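Local coordinates for Orf34 (Pseudomonas syringae pv. syringae, PDB 5KLP), which transfers acetyl groups from acetyl-CoA to serine, threonine and lysine residues of proteins, including host targets, using inositol hexakisphosphate as cofactor, and so impairs host immunity and microtubules, at residues Gln25-Leu30 with Phe328-Ile333; Val73-Gln78 with Lys334-Ala339; Val190-Asn195 with His263-Thr268. The protein carries 10 engineered substitutions. One frame throughout, in Å; residues are numbered along the deposited sequence.

Contact 1: residues Gln25-Leu30 with Phe328-Ile333. With IHP (inositol hexakisphosphate), chain D.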
# COMPACT_ATOMS: atom_id res chain seq x y z
N GLN A 25 5.35 -22.79 3.73
CA GLN A 25 6.57 -22.82 2.94
C GLN A 25 7.33 -21.50 3.16
O GLN A 25 8.56 -21.48 3.24
CB GLN A 25 6.24 -23.03 1.47
CG GLN A 25 7.39 -23.32 0.53
CD GLN A 25 8.22 -24.54 0.94
OE1 GLN A 25 7.67 -25.54 1.41
NE2 GLN A 25 9.51 -24.52 0.63
N LYS A 26 6.59 -20.40 3.26
CA LYS A 26 7.24 -19.13 3.53
C LYS A 26 7.80 -19.10 4.95
O LYS A 26 8.85 -18.52 5.19
CB LYS A 26 6.29 -17.96 3.28
CG LYS A 26 5.93 -17.76 1.82
CD LYS A 26 5.03 -16.56 1.66
CE LYS A 26 4.70 -16.27 0.19
NZ LYS A 26 5.68 -15.37 -0.48
N ILE A 27 7.10 -19.74 5.88
CA ILE A 27 7.60 -19.89 7.25
C ILE A 27 8.90 -20.71 7.24
O ILE A 27 9.91 -20.30 7.83
CB ILE A 27 6.55 -20.59 8.16
CG1 ILE A 27 5.40 -19.63 8.47
CG2 ILE A 27 7.19 -21.09 9.45
CD1 ILE A 27 4.22 -20.28 9.13
N ASN A 28 8.88 -21.86 6.58
CA ASN A 28 10.06 -22.72 6.52
C ASN A 28 11.27 -22.07 5.83
O ASN A 28 12.41 -22.31 6.20
CB ASN A 28 9.70 -24.04 5.84
CG ASN A 28 8.68 -24.84 6.63
OD1 ASN A 28 8.52 -24.62 7.83
ND2 ASN A 28 8.01 -25.78 5.97
N ASP A 29 11.00 -21.27 4.81
CA ASP A 29 12.07 -20.56 4.11
C ASP A 29 12.72 -19.50 5.01
O ASP A 29 13.93 -19.27 4.92
CB ASP A 29 11.54 -19.91 2.83
CG ASP A 29 11.25 -20.93 1.74
OD1 ASP A 29 11.79 -22.05 1.82
OD2 ASP A 29 10.49 -20.60 0.81
N LEU A 30 11.93 -18.86 5.87
CA LEU A 30 12.46 -17.77 6.67
C LEU A 30 13.18 -18.28 7.92
O LEU A 30 14.19 -17.71 8.33
CB LEU A 30 11.34 -16.79 7.07
CG LEU A 30 11.81 -15.67 8.00
CD1 LEU A 30 12.96 -14.87 7.37
CD2 LEU A 30 10.67 -14.74 8.41
N PHE A 328 3.81 -12.04 2.85
CA PHE A 328 4.65 -11.00 2.27
C PHE A 328 5.67 -10.49 3.30
O PHE A 328 6.83 -10.25 2.97
CB PHE A 328 3.79 -9.84 1.73
CG PHE A 328 4.59 -8.68 1.22
CD1 PHE A 328 5.33 -8.78 0.05
CD2 PHE A 328 4.66 -7.50 1.94
CE1 PHE A 328 6.10 -7.72 -0.41
CE2 PHE A 328 5.42 -6.43 1.50
CZ PHE A 328 6.15 -6.54 0.32
N ARG A 329 5.25 -10.35 4.56
CA ARG A 329 6.17 -9.88 5.60
C ARG A 329 7.33 -10.86 5.78
O ARG A 329 8.47 -10.43 5.91
CB ARG A 329 5.45 -9.66 6.93
CG ARG A 329 6.36 -9.14 8.06
CD ARG A 329 5.50 -8.61 9.23
NE ARG A 329 4.28 -9.38 9.28
CZ ARG A 329 3.05 -8.89 9.31
NH1 ARG A 329 2.81 -7.59 9.36
NH2 ARG A 329 2.05 -9.74 9.33
N LEU A 330 7.04 -12.16 5.80
CA LEU A 330 8.06 -13.19 5.89
C LEU A 330 9.05 -13.08 4.72
O LEU A 330 10.26 -13.23 4.88
CB LEU A 330 7.41 -14.58 5.92
CG LEU A 330 6.41 -14.81 7.06
CD1 LEU A 330 5.85 -16.22 7.02
CD2 LEU A 330 7.05 -14.54 8.42
N GLN A 331 8.51 -12.84 3.53
CA GLN A 331 9.31 -12.66 2.33
C GLN A 331 10.27 -11.48 2.46
O GLN A 331 11.45 -11.58 2.09
CB GLN A 331 8.41 -12.46 1.12
CG GLN A 331 9.11 -11.93 -0.10
CD GLN A 331 8.14 -11.58 -1.21
OE1 GLN A 331 7.61 -12.47 -1.89
NE2 GLN A 331 7.86 -10.29 -1.38
N GLU A 332 9.78 -10.37 3.00
CA GLU A 332 10.59 -9.17 3.13
C GLU A 332 11.72 -9.34 4.16
O GLU A 332 12.84 -8.91 3.94
CB GLU A 332 9.72 -7.98 3.50
CG GLU A 332 8.75 -7.64 2.39
CD GLU A 332 9.46 -7.52 1.06
OE1 GLU A 332 10.09 -6.46 0.84
OE2 GLU A 332 9.40 -8.48 0.25
N ILE A 333 11.40 -9.97 5.29
CA ILE A 333 12.40 -10.20 6.33
C ILE A 333 13.48 -11.13 5.80
O ILE A 333 14.69 -10.87 5.97
CB ILE A 333 11.74 -10.79 7.58
CG1 ILE A 333 10.74 -9.78 8.14
CG2 ILE A 333 12.79 -11.17 8.63
CD1 ILE A 333 9.94 -10.28 9.31
C1 IHP D . 8.40 -12.21 -5.81
C2 IHP D . 7.16 -11.51 -5.09
C3 IHP D . 5.93 -12.31 -4.53
C4 IHP D . 5.98 -13.88 -4.84
C5 IHP D . 6.87 -14.35 -5.98
C6 IHP D . 8.24 -13.78 -5.68
O11 IHP D . 8.58 -11.79 -7.03
P1 IHP D . 9.92 -11.05 -7.76
O21 IHP D . 9.45 -9.96 -8.73
O31 IHP D . 10.71 -12.09 -8.56
O41 IHP D . 10.89 -10.40 -6.80
O12 IHP D . 6.73 -10.37 -5.75
P2 IHP D . 6.89 -8.91 -4.93
O22 IHP D . 8.37 -8.66 -4.60
O32 IHP D . 6.34 -7.70 -5.69
O42 IHP D . 6.18 -9.03 -3.56
O13 IHP D . 4.89 -11.78 -5.04
P3 IHP D . 3.53 -10.98 -4.47
O23 IHP D . 3.72 -9.70 -3.66
O33 IHP D . 3.03 -10.61 -5.87
O43 IHP D . 2.53 -11.88 -3.75
O14 IHP D . 4.76 -14.41 -4.98
P4 IHP D . 3.98 -15.18 -3.78
O24 IHP D . 3.37 -14.20 -2.78
O34 IHP D . 2.89 -16.12 -4.32
O44 IHP D . 4.96 -16.07 -2.99
O15 IHP D . 6.40 -14.17 -7.22
P5 IHP D . 5.93 -15.46 -8.25
O25 IHP D . 5.83 -16.77 -7.46
O35 IHP D . 4.54 -15.18 -8.89
O45 IHP D . 6.93 -15.69 -9.39
O16 IHP D . 9.18 -14.40 -6.39
P6 IHP D . 10.70 -14.72 -5.86
O26 IHP D . 10.68 -15.07 -4.38
O36 IHP D . 11.32 -15.89 -6.64
O46 IHP D . 11.61 -13.51 -6.07
O HOH W 1 4.86 -12.92 -0.84
O HOH W 2 8.62 -15.12 -1.82

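Contact 2: residues Val73-Gln78 with Lys334-Ala339. Engineered in segment 334-339: Ala339 (natural residue Glu). With IHP (inositol hexakisphosphate), chain D.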
# COMPACT_ATOMS: atom_id res chain seq x y z
N VAL A 73 13.18 -1.16 3.10
CA VAL A 73 13.22 -0.19 2.00
C VAL A 73 14.60 -0.16 1.35
O VAL A 73 14.74 -0.17 0.12
CB VAL A 73 12.86 1.22 2.49
CG1 VAL A 73 13.28 2.26 1.47
CG2 VAL A 73 11.38 1.31 2.81
N TYR A 74 15.63 -0.13 2.20
CA TYR A 74 17.02 -0.12 1.76
C TYR A 74 17.32 -1.35 0.87
O TYR A 74 18.00 -1.24 -0.15
CB TYR A 74 17.95 -0.04 2.97
CG TYR A 74 19.41 0.05 2.63
CD1 TYR A 74 19.93 1.25 2.16
CD2 TYR A 74 20.27 -1.02 2.80
CE1 TYR A 74 21.27 1.37 1.85
CE2 TYR A 74 21.61 -0.91 2.50
CZ TYR A 74 22.11 0.29 2.03
OH TYR A 74 23.43 0.40 1.72
N ILE A 75 16.85 -2.51 1.29
CA ILE A 75 17.07 -3.75 0.54
C ILE A 75 16.31 -3.75 -0.80
O ILE A 75 16.84 -4.09 -1.85
CB ILE A 75 16.57 -4.99 1.35
CG1 ILE A 75 17.46 -5.24 2.57
CG2 ILE A 75 16.47 -6.21 0.46
CD1 ILE A 75 18.89 -5.44 2.26
N GLU A 76 15.07 -3.30 -0.76
CA GLU A 76 14.24 -3.34 -1.96
C GLU A 76 14.73 -2.33 -3.00
O GLU A 76 14.67 -2.59 -4.20
CB GLU A 76 12.77 -3.08 -1.61
CG GLU A 76 12.05 -4.24 -0.91
CD GLU A 76 11.99 -5.53 -1.74
OE1 GLU A 76 12.34 -5.52 -2.94
OE2 GLU A 76 11.55 -6.57 -1.21
N ASN A 77 15.26 -1.20 -2.55
CA ASN A 77 15.83 -0.23 -3.47
C ASN A 77 17.01 -0.80 -4.23
O ASN A 77 17.26 -0.44 -5.39
CB ASN A 77 16.26 1.04 -2.74
CG ASN A 77 15.12 2.02 -2.56
OD1 ASN A 77 14.16 2.02 -3.34
ND2 ASN A 77 15.22 2.87 -1.54
N GLN A 78 17.74 -1.70 -3.57
CA GLN A 78 18.86 -2.39 -4.19
C GLN A 78 18.41 -3.51 -5.10
O GLN A 78 18.97 -3.66 -6.17
CB GLN A 78 19.79 -2.93 -3.11
CG GLN A 78 20.38 -1.83 -2.29
CD GLN A 78 21.07 -0.78 -3.13
OE1 GLN A 78 20.60 0.35 -3.24
NE2 GLN A 78 22.20 -1.15 -3.72
N LYS A 334 13.05 -12.17 5.09
CA LYS A 334 13.98 -13.07 4.41
C LYS A 334 14.90 -12.30 3.45
O LYS A 334 16.11 -12.50 3.45
CB LYS A 334 13.21 -14.15 3.64
CG LYS A 334 14.08 -15.20 2.97
CD LYS A 334 13.27 -15.99 1.95
CE LYS A 334 14.15 -16.92 1.12
NZ LYS A 334 13.34 -17.91 0.34
N ARG A 335 14.34 -11.40 2.66
CA ARG A 335 15.18 -10.62 1.76
C ARG A 335 16.21 -9.78 2.53
O ARG A 335 17.36 -9.67 2.11
CB ARG A 335 14.31 -9.74 0.87
CG ARG A 335 13.65 -10.54 -0.24
CD ARG A 335 12.60 -9.71 -0.99
NE ARG A 335 11.94 -10.52 -2.00
CZ ARG A 335 10.95 -10.10 -2.77
NH1 ARG A 335 10.51 -8.85 -2.66
NH2 ARG A 335 10.41 -10.92 -3.66
N VAL A 336 15.79 -9.21 3.66
CA VAL A 336 16.73 -8.43 4.47
C VAL A 336 17.83 -9.33 5.05
O VAL A 336 19.02 -9.03 4.92
CB VAL A 336 16.02 -7.71 5.60
CG1 VAL A 336 17.04 -7.06 6.53
CG2 VAL A 336 15.09 -6.65 5.03
N LEU A 337 17.43 -10.45 5.65
CA LEU A 337 18.40 -11.32 6.32
C LEU A 337 19.32 -11.99 5.30
O LEU A 337 20.49 -12.28 5.60
CB LEU A 337 17.69 -12.38 7.17
CG LEU A 337 17.00 -11.81 8.41
CD1 LEU A 337 16.30 -12.91 9.21
CD2 LEU A 337 18.01 -11.05 9.29
N ALA A 338 18.80 -12.21 4.10
CA ALA A 338 19.60 -12.83 3.04
C ALA A 338 20.80 -11.94 2.69
O ALA A 338 21.91 -12.43 2.45
CB ALA A 338 18.75 -13.09 1.82
N ALA A 339 20.58 -10.63 2.65
CA ALA A 339 21.69 -9.71 2.43
C ALA A 339 22.68 -9.76 3.60
O ALA A 339 23.90 -9.71 3.41
CB ALA A 339 21.18 -8.29 2.24
C1 IHP D . 8.40 -12.21 -5.81
C2 IHP D . 7.16 -11.51 -5.09
C3 IHP D . 5.93 -12.31 -4.53
C4 IHP D . 5.98 -13.88 -4.84
C5 IHP D . 6.87 -14.35 -5.98
C6 IHP D . 8.24 -13.78 -5.68
O11 IHP D . 8.58 -11.79 -7.03
P1 IHP D . 9.92 -11.05 -7.76
O21 IHP D . 9.45 -9.96 -8.73
O31 IHP D . 10.71 -12.09 -8.56
O41 IHP D . 10.89 -10.40 -6.80
O12 IHP D . 6.73 -10.37 -5.75
P2 IHP D . 6.89 -8.91 -4.93
O22 IHP D . 8.37 -8.66 -4.60
O32 IHP D . 6.34 -7.70 -5.69
O42 IHP D . 6.18 -9.03 -3.56
O13 IHP D . 4.89 -11.78 -5.04
P3 IHP D . 3.53 -10.98 -4.47
O23 IHP D . 3.72 -9.70 -3.66
O33 IHP D . 3.03 -10.61 -5.87
O43 IHP D . 2.53 -11.88 -3.75
O14 IHP D . 4.76 -14.41 -4.98
P4 IHP D . 3.98 -15.18 -3.78
O24 IHP D . 3.37 -14.20 -2.78
O34 IHP D . 2.89 -16.12 -4.32
O44 IHP D . 4.96 -16.07 -2.99
O15 IHP D . 6.40 -14.17 -7.22
P5 IHP D . 5.93 -15.46 -8.25
O25 IHP D . 5.83 -16.77 -7.46
O35 IHP D . 4.54 -15.18 -8.89
O45 IHP D . 6.93 -15.69 -9.39
O16 IHP D . 9.18 -14.40 -6.39
P6 IHP D . 10.70 -14.72 -5.86
O26 IHP D . 10.68 -15.07 -4.38
O36 IHP D . 11.32 -15.89 -6.64
O46 IHP D . 11.61 -13.51 -6.07

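Contact 3: residues Val190-Asn195 with His263-Thr268. With IHP (inositol hexakisphosphate), chain D.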
# COMPACT_ATOMS: atom_id res chain seq x y z
N VAL A 190 1.68 -1.03 7.03
CA VAL A 190 3.04 -0.85 6.57
C VAL A 190 3.39 -1.88 5.50
O VAL A 190 4.03 -1.53 4.51
CB VAL A 190 4.05 -0.96 7.72
CG1 VAL A 190 5.46 -0.82 7.19
CG2 VAL A 190 3.78 0.10 8.79
N MSE A 191 2.97 -3.13 5.69
CA MSE A 191 3.26 -4.18 4.72
C MSE A 191 2.50 -3.94 3.41
O MSE A 191 3.06 -4.14 2.33
CB MSE A 191 2.92 -5.56 5.30
CG MSE A 191 3.95 -6.07 6.33
SE MSE A 191 5.78 -6.08 5.56
CE MSE A 191 6.51 -4.54 6.55
N TYR A 192 1.24 -3.51 3.50
CA TYR A 192 0.49 -3.19 2.27
C TYR A 192 1.17 -2.04 1.54
O TYR A 192 1.32 -2.06 0.32
CB TYR A 192 -0.97 -2.83 2.55
CG TYR A 192 -1.87 -4.03 2.75
CD1 TYR A 192 -2.34 -4.76 1.67
CD2 TYR A 192 -2.20 -4.46 4.03
CE1 TYR A 192 -3.15 -5.88 1.86
CE2 TYR A 192 -3.01 -5.57 4.23
CZ TYR A 192 -3.48 -6.27 3.14
OH TYR A 192 -4.28 -7.38 3.35
N SER A 193 1.58 -1.03 2.29
CA SER A 193 2.21 0.14 1.69
C SER A 193 3.54 -0.22 1.02
O SER A 193 3.84 0.28 -0.07
CB SER A 193 2.42 1.24 2.74
OG SER A 193 1.17 1.72 3.23
N LEU A 194 4.33 -1.06 1.68
CA LEU A 194 5.60 -1.51 1.11
C LEU A 194 5.34 -2.34 -0.14
O LEU A 194 5.96 -2.13 -1.18
CB LEU A 194 6.41 -2.32 2.14
CG LEU A 194 7.70 -2.97 1.63
CD1 LEU A 194 8.63 -1.90 1.05
CD2 LEU A 194 8.42 -3.77 2.73
N ASN A 195 4.40 -3.27 -0.05
CA ASN A 195 4.06 -4.08 -1.22
C ASN A 195 3.57 -3.20 -2.35
O ASN A 195 3.93 -3.41 -3.51
CB ASN A 195 2.99 -5.12 -0.88
CG ASN A 195 2.69 -6.03 -2.07
OD1 ASN A 195 1.78 -5.77 -2.85
ND2 ASN A 195 3.47 -7.10 -2.21
N HIS A 263 -2.93 -9.42 -1.89
CA HIS A 263 -2.85 -9.65 -0.44
C HIS A 263 -4.11 -9.25 0.30
O HIS A 263 -4.10 -9.11 1.52
CB HIS A 263 -1.64 -8.89 0.12
CG HIS A 263 -0.35 -9.33 -0.49
ND1 HIS A 263 0.15 -10.60 -0.32
CD2 HIS A 263 0.49 -8.70 -1.34
CE1 HIS A 263 1.27 -10.73 -1.01
NE2 HIS A 263 1.50 -9.59 -1.64
N GLY A 264 -5.19 -9.07 -0.46
CA GLY A 264 -6.49 -8.75 0.10
C GLY A 264 -6.90 -9.82 1.10
O GLY A 264 -6.78 -11.02 0.84
N ALA A 265 -7.37 -9.38 2.26
CA ALA A 265 -7.76 -10.32 3.31
C ALA A 265 -9.03 -11.06 2.95
O ALA A 265 -9.17 -12.25 3.24
CB ALA A 265 -7.92 -9.60 4.64
N SER A 266 -9.97 -10.38 2.30
CA SER A 266 -11.32 -10.90 2.15
C SER A 266 -11.50 -11.86 0.97
O SER A 266 -11.28 -11.51 -0.20
CB SER A 266 -12.31 -9.74 2.03
OG SER A 266 -13.61 -10.23 1.73
N LEU A 267 -11.94 -13.07 1.28
CA LEU A 267 -12.31 -14.04 0.25
C LEU A 267 -13.48 -13.53 -0.59
O LEU A 267 -13.50 -13.68 -1.82
CB LEU A 267 -12.66 -15.38 0.91
CG LEU A 267 -13.43 -16.37 0.04
CD1 LEU A 267 -12.61 -16.77 -1.20
CD2 LEU A 267 -13.83 -17.59 0.85
N THR A 268 -14.47 -12.92 0.04
CA THR A 268 -15.65 -12.51 -0.71
C THR A 268 -15.33 -11.31 -1.62
O THR A 268 -15.84 -11.22 -2.73
CB THR A 268 -16.84 -12.18 0.21
OG1 THR A 268 -16.45 -11.23 1.19
CG2 THR A 268 -17.31 -13.45 0.88
C1 IHP D . 8.40 -12.21 -5.81
C2 IHP D . 7.16 -11.51 -5.09
C3 IHP D . 5.93 -12.31 -4.53
C4 IHP D . 5.98 -13.88 -4.84
C5 IHP D . 6.87 -14.35 -5.98
C6 IHP D . 8.24 -13.78 -5.68
O11 IHP D . 8.58 -11.79 -7.03
P1 IHP D . 9.92 -11.05 -7.76
O21 IHP D . 9.45 -9.96 -8.73
O31 IHP D . 10.71 -12.09 -8.56
O41 IHP D . 10.89 -10.40 -6.80
O12 IHP D . 6.73 -10.37 -5.75
P2 IHP D . 6.89 -8.91 -4.93
O22 IHP D . 8.37 -8.66 -4.60
O32 IHP D . 6.34 -7.70 -5.69
O42 IHP D . 6.18 -9.03 -3.56
O13 IHP D . 4.89 -11.78 -5.04
P3 IHP D . 3.53 -10.98 -4.47
O23 IHP D . 3.72 -9.70 -3.66
O33 IHP D . 3.03 -10.61 -5.87
O43 IHP D . 2.53 -11.88 -3.75
O14 IHP D . 4.76 -14.41 -4.98
P4 IHP D . 3.98 -15.18 -3.78
O24 IHP D . 3.37 -14.20 -2.78
O34 IHP D . 2.89 -16.12 -4.32
O44 IHP D . 4.96 -16.07 -2.99
O15 IHP D . 6.40 -14.17 -7.22
P5 IHP D . 5.93 -15.46 -8.25
O25 IHP D . 5.83 -16.77 -7.46
O35 IHP D . 4.54 -15.18 -8.89
O45 IHP D . 6.93 -15.69 -9.39
O16 IHP D . 9.18 -14.40 -6.39
P6 IHP D . 10.70 -14.72 -5.86
O26 IHP D . 10.68 -15.07 -4.38
O36 IHP D . 11.32 -15.89 -6.64
O46 IHP D . 11.61 -13.51 -6.07

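Contact 1: residues Gln25-Leu30 with Phe328-Ile333
Leu330 reaches from helix 324-340 to helix 21-36 and meets Ile27, Leu30 and the base of Lys26 there. Its CG lies anti to the carbonyl carbon (chi1 -58°), which spreads the two methyls over the facing helix. CD1 runs alongside Ile27, the two side chains pointing the same way, with Leu330 CD1 3.7 Å from Ile27 CG1. CD2 meets Leu30 nearly at a right angle, and here Leu330 CD2 and Leu30 CD2 are 3.6 Å apart. The other methyl of Leu30 crosses Ile333 obliquely, with Leu30 CD1 3.9 Å from Ile333 CG2. The short helical segments run nearly parallel, at 20°, with their axes 9.3 Å apart. This is a parallel helix pair between the N-terminal and C-terminal ends of the modelled chain, and one flank forms part of the inositol hexakisphosphate pocket. Lys26 stretches along that flank and bends only at its last torsion. Its NZ bonds to IHP O44 at 2.7 Å. Gln331, its CG anti to the backbone N, extends to the same ligand. Gln331 NE2 gives one proton to IHP O42 at 3.0 Å and another to Glu332 OE2, which lies in the amide plane. These two bonds should fix the rotation of the amide. One water donates to Gln331 OE1 and accepts a weak bond from Lys26 NZ. A second accepts from NZ and lies beside OE1 and a phosphate oxygen.

Contact 2: residues Val73-Gln78 with Lys334-Ala339
Arg335 NH1 faces three negative groups: Glu76, Glu332 and a phosphate. It donates to Glu76 OE2 at 2.9 Å in a salt bridge, and to IHP O22, also at 2.9 Å from NH1. Arg335 NH2 adds a more bent bond to the same phosphate oxygen, so O22 is held by both terminal nitrogens. The arginine chain is extended from CG to NE, which carries the guanidinium from helix 324-340 to the ligand. Glu76 OE2 lies at the guanidinium edge, close to its plane, and uses its syn lone pair. The carboxylate plane is tilted steeply against the guanidinium plane, by 69°. The bend of Glu76 at chi2 (-61°) brings its carboxylate towards Arg335. Its other oxygen, OE1, is taken by Arg79 in a second salt bridge, and Glu332 OE2 also pairs with Arg335 NH1. The buried carboxylate of Glu76 is thus shared between two arginines. It also lies close to the carboxylate of Glu332. Such closeness may raise the proton affinity of one of the two acids.

Beside the polar group lies a small apolar patch. Ile75 crosses Val336 obliquely, with Ile75 CG1 3.7 Å from Val336 CG2. Farther along, Ile75 CD1 meets CB of Ala339, an engineered residue, also at 3.7 Å. The segments cross at 79°, so the touching patch is short. Ile41 of helix 40-53 packs against Val336 as well. The whole is a steep helix-helix crossing whose charged end forms part of the inositol hexakisphosphate site: Arg335 is one of the first-shell residues that bind the phosphates, and Glu76 is a second-shell acid that probably helps to position it.

Contact 3: residues Val190-Asn195 with His263-Thr268
The His263 ring has IHP O23 and Asn195 OD1 at its edge, both in its plane. The amide of Asn195 stands almost perpendicular to the ring, with 86° between the planes. Two donors converge on one phosphate oxygen: His263 NE2 lies 3.0 Å from IHP O23, and Asn195 ND2 is at the same distance from O23. The histidine bond is the straighter, 159° against 143°. Asn195 ND2 and His263 NE2 come within 3.2 Å of each other, but the angle is poor for a bond. The oxygen they share probably explains this closeness. His263 ND1 is engaged by Ser324 OG. With both ring nitrogens bound, the ring is held in orientation, and the nearby phosphates would probably favour a protonated imidazole.

The Tyr192 ring also presents an edge, to the carbonyl of His263. Tyr192 OH donates to His263 O at a short 2.5 Å, from above the carbonyl plane. Tyr192 CE1 lies 3.8 Å from His263 CB, so the ring packs against the start of the side chain too. Past Gly264 come Ala265 to Thr268, which bind CoA in another structure of this protein, and Ser266 N-caps helix 267-274. The contact thus ties helix 189-202, which starts at the catalytic Cys189, to the loop before helix 267-274, with Phe328 of helix 324-340 against His263 and Arg299 of helix 296-302 beside it.

Overall arrangement
All three contacts touch one inositol hexakisphosphate. The second segments of contacts 1 and 2 follow one another on helix 324-340, and the contact centres are about 13 Å apart. They meet where Leu30 packs on Lys334. Contact 3 lies nearer the centre of the fold. Its centre is about 15 Å from that of contact 1, which it touches through Phe328, and about 20 Å from that of contact 2, which it does not touch. Along the chain contacts 1 and 2 cross, and contact 3 is nested inside both. The ligand joins the two chain ends to helix 189-202, which carries the catalytic cysteine, and through contact 2 to helix 61-79, consistent with allosteric activation by the cofactor.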